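Local coordinates for uncharacterized protein (Bordetella pertussis, PDB 3FVV) that probably removes the phosphate from histidinol phosphate, a late step of histidine biosynthesis, as a magnesium-dependent phosphatase of the HAD-like superfamily, at residues D10-T14 and S185-D190; L113-T117 and S155-K160. All coordinates share one frame; numbering follows the deposited sequence.

Contact 1. Residues D10-T14 and S185-D190; sequences DLDHT and SDSVND. With SO4 (sulfate ion), chain C.
Carboxylates face carboxylates here: Asp10 OD2 comes within 3.0 Å of Asp186 OD1, and Asp10 OD1 within 3.3 Å of Asp190 OD2, acceptor against acceptor with nothing bonding them directly. The carboxylates of Asp10 and Asp186 are nearly parallel, their planes 11° apart. Lys160 bridges the pair Asp10 and Asp190 with a salt bridge to each. Each segment also fixes its own acids. Thr14 OG1 gives its hydrogen to the anti lone pair of Asp10 OD2 at 2.8 Å, while Ser185 OG does the same for Asp190 OD2 at 2.7 Å. With its CG anti to the backbone N (chi1 -176°), Asp10 lays its CB and CG against the hydroxyl of Ser185. Its OD1 lies 2.9 Å from sulfate O1. Asp186 OD2 approaches His13 at CB, at 3.4 Å, and takes a hydrogen bond from a water that also reaches Asp12 O weakly. The sulfate, probably from the crystallisation liquor, sits over the turn: the amides of Leu11 and Asp12 both donate to its O1, that of Asp12 almost straight (174°). Asp12 OD2 comes within 2.6 Å of sulfate O4, and its other oxygen, OD1, is bonded to Ser20. The DxD sequence just after strand 5-9, facing an acidic loop after strand 180-185, is the hallmark of the HAD phosphatase active site, where the first and fourth motifs together ordinarily hold magnesium; in relatives the first aspartate is the nucleophile, which is probably the part Asp10 plays.

Contact 2. Residues L113-T117 and S155-K160; sequences LVTAT and SFREGK. With SO4 (sulfate ion), chain C.
Lys160 reaches across to the end of strand 110-115, and its ammonium group carries the polar part of the contact: NZ donates to Val114 O at 2.9 Å and to sulfate O2 at the same distance. The carbonyl is met from above its plane, 39° out of it, not along a lone pair. Beyond CG the lysine is fully extended (chi3 and chi4 both 178°), which carries the ammonium from the first turn of helix 158-170 to the anion; salt bridges to Asp10 and Asp190 hold it as well. From the strand side, Ala116 N donates to sulfate O2 at an angle of 175°, so that one oxygen is gripped by a backbone amide and a lysine. Thr115 OG1 donates to O1 at 2.9 Å and accepts from Thr117 N, closing an ST turn that fixes the hydroxyl. Van der Waals packing backs these bonds. Val114 CG1 packs across the lysine methylenes, 3.7 Å from Lys160 CD, and also touches the hydroxyl oxygen of Ser155, which is bonded to Ile135 O. Ala116 CB rests obliquely against Phe156 CD1 at 3.9 Å. Within segment 155-160, the Arg157 guanidinium has Phe156 CZ over its centre. A threonine at the end of the second core strand and a lysine at the start of a helix match motifs II and III of HAD hydrolases, which bind the substrate phosphate.

Overall arrangement
Contacts 1 and 2 have their centres 9 Å apart, and both border one sulfate, contact 1 through its segment 10-14, at the ends of three neighbouring parallel strands: 5-9 in the middle, flanked by 110-115 and 180-185. Along the chain the order is 10-14, 113-117, 155-160, 185-190, so contact 2 falls wholly between the two halves of contact 1. Direct links run between them: Asp10 OD1 pairs with Lys160 NZ at 2.8 Å, and Asp12 OD2 probably shares a hydrogen bond with Thr117 OG1. Segments 10-14, 113-117 and 155-160 bind the anion directly, while 185-190 stands behind, touching Asp10. That matches the HAD-like fold, in which the sulfate probably marks where the substrate phosphate would lie.

Contact 1. Residues D10-T14 and S185-D190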
loop_
_atom_site.group_PDB
_atom_site.type_symbol
_atom_site.label_atom_id
_atom_site.label_comp_id
_atom_site.label_asym_id
_atom_site.label_seq_id
_atom_site.Cartn_x
_atom_site.Cartn_y
_atom_site.Cartn_z
ATOM N N ASP A 10 1.151 1.610 -6.611
ATOM C CA ASP A 10 0.528 1.974 -5.329
ATOM C C ASP A 10 -0.736 1.116 -5.125
ATOM O O ASP A 10 -1.323 0.637 -6.076
ATOM C CB ASP A 10 0.165 3.477 -5.369
ATOM C CG ASP A 10 -0.409 3.990 -4.019
ATOM O OD1 ASP A 10 0.274 3.761 -2.966
ATOM O OD2 ASP A 10 -1.521 4.573 -4.004
ATOM N N LEU A 11 -1.173 0.902 -3.891
ATOM C CA LEU A 11 -2.388 0.132 -3.641
ATOM C C LEU A 11 -3.627 0.988 -3.318
ATOM O O LEU A 11 -4.584 1.020 -4.107
ATOM C CB LEU A 11 -2.183 -0.873 -2.505
ATOM C CG LEU A 11 -3.388 -1.736 -2.145
ATOM C CD1 LEU A 11 -3.764 -2.583 -3.301
ATOM C CD2 LEU A 11 -3.100 -2.646 -0.852
ATOM N N ASP A 12 -3.607 1.690 -2.192
ATOM C CA ASP A 12 -4.846 2.268 -1.667
ATOM C C ASP A 12 -5.290 3.415 -2.525
ATOM O O ASP A 12 -4.544 4.341 -2.717
ATOM C CB ASP A 12 -4.684 2.660 -0.194
ATOM C CG ASP A 12 -4.316 1.455 0.684
ATOM O OD1 ASP A 12 -4.949 0.392 0.586
ATOM O OD2 ASP A 12 -3.346 1.527 1.436
ATOM N N HIS A 13 -6.494 3.294 -3.091
ATOM C CA HIS A 13 -7.095 4.298 -3.988
ATOM C C HIS A 13 -6.469 4.309 -5.357
ATOM O O HIS A 13 -6.877 5.079 -6.197
ATOM C CB HIS A 13 -7.038 5.689 -3.387
ATOM C CG HIS A 13 -7.782 5.783 -2.099
ATOM N ND1 HIS A 13 -9.144 5.628 -2.030
ATOM C CD2 HIS A 13 -7.355 5.948 -0.827
ATOM C CE1 HIS A 13 -9.534 5.728 -0.772
ATOM N NE2 HIS A 13 -8.469 5.928 -0.021
ATOM N N THR A 14 -5.499 3.442 -5.602
ATOM C CA THR A 14 -4.890 3.302 -6.938
ATOM C C THR A 14 -5.404 2.014 -7.547
ATOM O O THR A 14 -6.091 2.043 -8.534
ATOM C CB THR A 14 -3.335 3.262 -6.825
ATOM O OG1 THR A 14 -2.891 4.551 -6.399
ATOM C CG2 THR A 14 -2.656 2.893 -8.172
ATOM N N SER A 185 0.195 6.087 -8.960
ATOM C CA SER A 185 -0.270 6.470 -7.649
ATOM C C SER A 185 -1.277 7.598 -7.716
ATOM O O SER A 185 -1.371 8.290 -8.692
ATOM C CB SER A 185 0.887 6.831 -6.676
ATOM O OG SER A 185 0.395 6.911 -5.319
ATOM N N ASP A 186 -1.982 7.798 -6.612
ATOM C CA ASP A 186 -3.117 8.740 -6.536
ATOM C C ASP A 186 -2.814 9.987 -5.737
ATOM O O ASP A 186 -3.593 10.933 -5.814
ATOM C CB ASP A 186 -4.290 8.112 -5.825
ATOM C CG ASP A 186 -3.978 7.805 -4.371
ATOM O OD1 ASP A 186 -2.946 7.193 -4.163
ATOM O OD2 ASP A 186 -4.701 8.226 -3.449
ATOM N N SER A 187 -1.705 9.977 -5.000
ATOM C CA SER A 187 -1.488 10.881 -3.870
ATOM C C SER A 187 -0.235 11.722 -3.967
ATOM O O SER A 187 0.822 11.250 -4.423
ATOM C CB SER A 187 -1.341 10.044 -2.609
ATOM O OG SER A 187 -0.990 10.848 -1.501
ATOM N N VAL A 188 -0.319 12.951 -3.447
ATOM C CA VAL A 188 0.825 13.838 -3.423
ATOM C C VAL A 188 1.889 13.282 -2.503
ATOM O O VAL A 188 3.055 13.610 -2.677
ATOM C CB VAL A 188 0.455 15.304 -3.044
ATOM C CG1 VAL A 188 1.694 16.165 -2.944
ATOM C CG2 VAL A 188 -0.484 15.913 -4.100
ATOM N N ASN A 189 1.504 12.402 -1.563
ATOM C CA ASN A 189 2.474 11.679 -0.734
ATOM C C ASN A 189 3.497 10.924 -1.551
ATOM O O ASN A 189 4.609 10.719 -1.109
ATOM C CB ASN A 189 1.796 10.663 0.182
ATOM C CG ASN A 189 1.138 11.291 1.432
ATOM O OD1 ASN A 189 0.165 10.743 1.978
ATOM N ND2 ASN A 189 1.695 12.350 1.917
ATOM N N ASP A 190 3.105 10.470 -2.728
ATOM C CA ASP A 190 3.992 9.668 -3.588
ATOM C C ASP A 190 4.742 10.414 -4.711
ATOM O O ASP A 190 5.371 9.783 -5.601
ATOM C CB ASP A 190 3.208 8.514 -4.189
ATOM C CG ASP A 190 3.119 7.321 -3.238
ATOM O OD1 ASP A 190 3.998 7.259 -2.349
ATOM O OD2 ASP A 190 2.187 6.477 -3.381
HETATM S S SO4 C . -0.718 3.324 -0.022
HETATM O O1 SO4 C . -0.978 2.134 -0.917
HETATM O O2 SO4 C . 0.753 3.583 0.223
HETATM O O3 SO4 C . -1.460 4.420 -0.624
HETATM O O4 SO4 C . -1.288 3.104 1.316
HETATM O O HOH W 1 -3.997 7.250 -0.992
#

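Contact 2. Residues L113-T117 and S155-K160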
loop_
_atom_site.group_PDB
_atom_site.type_symbol
_atom_site.label_atom_id
_atom_site.label_comp_id
_atom_site.label_asym_id
_atom_site.label_seq_id
_atom_site.Cartn_x
_atom_site.Cartn_y
_atom_site.Cartn_z
ATOM N N LEU A 113 4.044 -4.265 -5.927
ATOM C CA LEU A 113 3.133 -3.427 -5.190
ATOM C C LEU A 113 3.929 -2.668 -4.116
ATOM O O LEU A 113 4.671 -3.289 -3.324
ATOM C CB LEU A 113 2.009 -4.288 -4.602
ATOM C CG LEU A 113 0.733 -3.671 -4.043
ATOM C CD1 LEU A 113 -0.154 -3.022 -5.086
ATOM C CD2 LEU A 113 -0.098 -4.760 -3.287
ATOM N N VAL A 114 3.801 -1.329 -4.136
ATOM C CA VAL A 114 4.535 -0.474 -3.213
ATOM C C VAL A 114 3.561 0.351 -2.390
ATOM O O VAL A 114 2.944 1.316 -2.912
ATOM C CB VAL A 114 5.526 0.474 -3.970
ATOM C CG1 VAL A 114 6.523 1.074 -2.952
ATOM C CG2 VAL A 114 6.257 -0.274 -5.090
ATOM N N THR A 115 3.430 -0.000 -1.111
ATOM C CA THR A 115 2.340 0.494 -0.295
ATOM C C THR A 115 2.729 0.721 1.170
ATOM O O THR A 115 3.459 -0.070 1.753
ATOM C CB THR A 115 1.141 -0.519 -0.377
ATOM O OG1 THR A 115 0.094 -0.110 0.502
ATOM C CG2 THR A 115 1.596 -1.917 -0.001
ATOM N N ALA A 116 2.191 1.796 1.762
ATOM C CA ALA A 116 2.393 2.105 3.177
ATOM C C ALA A 116 1.581 1.165 4.031
ATOM O O ALA A 116 1.877 1.018 5.201
ATOM C CB ALA A 116 2.000 3.535 3.518
ATOM N N THR A 117 0.539 0.546 3.486
ATOM C CA THR A 117 -0.272 -0.345 4.324
ATOM C C THR A 117 0.577 -1.608 4.613
ATOM O O THR A 117 1.200 -2.155 3.740
ATOM C CB THR A 117 -1.652 -0.593 3.726
ATOM O OG1 THR A 117 -2.402 0.639 3.723
ATOM C CG2 THR A 117 -2.470 -1.650 4.540
ATOM N N SER A 155 7.398 2.151 3.996
ATOM C CA SER A 155 7.153 2.330 2.567
ATOM C C SER A 155 6.135 3.456 2.404
ATOM O O SER A 155 4.991 3.277 2.019
ATOM C CB SER A 155 6.713 1.018 1.943
ATOM O OG SER A 155 6.887 1.109 0.553
ATOM N N PHE A 156 6.607 4.637 2.759
ATOM C CA PHE A 156 5.752 5.829 2.843
ATOM C C PHE A 156 6.558 7.050 2.453
ATOM O O PHE A 156 7.677 7.252 2.918
ATOM C CB PHE A 156 5.162 5.965 4.239
ATOM C CG PHE A 156 4.276 7.162 4.417
ATOM C CD1 PHE A 156 3.067 7.230 3.806
ATOM C CD2 PHE A 156 4.671 8.217 5.261
ATOM C CE1 PHE A 156 2.223 8.358 3.975
ATOM C CE2 PHE A 156 3.851 9.322 5.484
ATOM C CZ PHE A 156 2.604 9.389 4.825
ATOM N N ARG A 157 5.984 7.830 1.557
ATOM C CA ARG A 157 6.649 9.000 1.041
ATOM C C ARG A 157 8.049 8.681 0.497
ATOM O O ARG A 157 8.196 7.831 -0.373
ATOM C CB ARG A 157 6.697 10.088 2.118
ATOM C CG ARG A 157 5.363 10.553 2.524
ATOM C CD ARG A 157 5.464 11.846 3.314
ATOM N NE ARG A 157 4.126 12.428 3.467
ATOM C CZ ARG A 157 3.567 12.824 4.627
ATOM N NH1 ARG A 157 4.226 12.745 5.790
ATOM N NH2 ARG A 157 2.325 13.332 4.637
ATOM N N GLU A 158 9.072 9.365 1.011
ATOM C CA GLU A 158 10.430 9.166 0.530
ATOM C C GLU A 158 10.896 7.737 0.837
ATOM O O GLU A 158 11.807 7.235 0.201
ATOM C CB GLU A 158 11.456 10.179 1.148
ATOM C CG GLU A 158 10.920 11.586 1.579
ATOM C CD GLU A 158 10.372 11.625 3.053
ATOM O OE1 GLU A 158 11.145 11.362 4.031
ATOM O OE2 GLU A 158 9.170 11.957 3.247
ATOM N N GLY A 159 10.320 7.104 1.872
ATOM C CA GLY A 159 10.647 5.714 2.174
ATOM C C GLY A 159 10.324 4.748 1.045
ATOM O O GLY A 159 10.986 3.711 0.908
ATOM N N LYS A 160 9.298 5.045 0.244
ATOM C CA LYS A 160 9.008 4.182 -0.893
ATOM C C LYS A 160 10.212 4.155 -1.827
ATOM O O LYS A 160 10.539 3.092 -2.364
ATOM C CB LYS A 160 7.772 4.621 -1.636
ATOM C CG LYS A 160 6.501 4.419 -0.844
ATOM C CD LYS A 160 5.263 4.316 -1.766
ATOM C CE LYS A 160 4.016 4.071 -0.930
ATOM N NZ LYS A 160 2.776 4.015 -1.757
HETATM S S SO4 C . -0.718 3.324 -0.022
HETATM O O1 SO4 C . -0.978 2.134 -0.917
HETATM O O2 SO4 C . 0.753 3.583 0.223
HETATM O O3 SO4 C . -1.460 4.420 -0.624
HETATM O O4 SO4 C . -1.288 3.104 1.316
#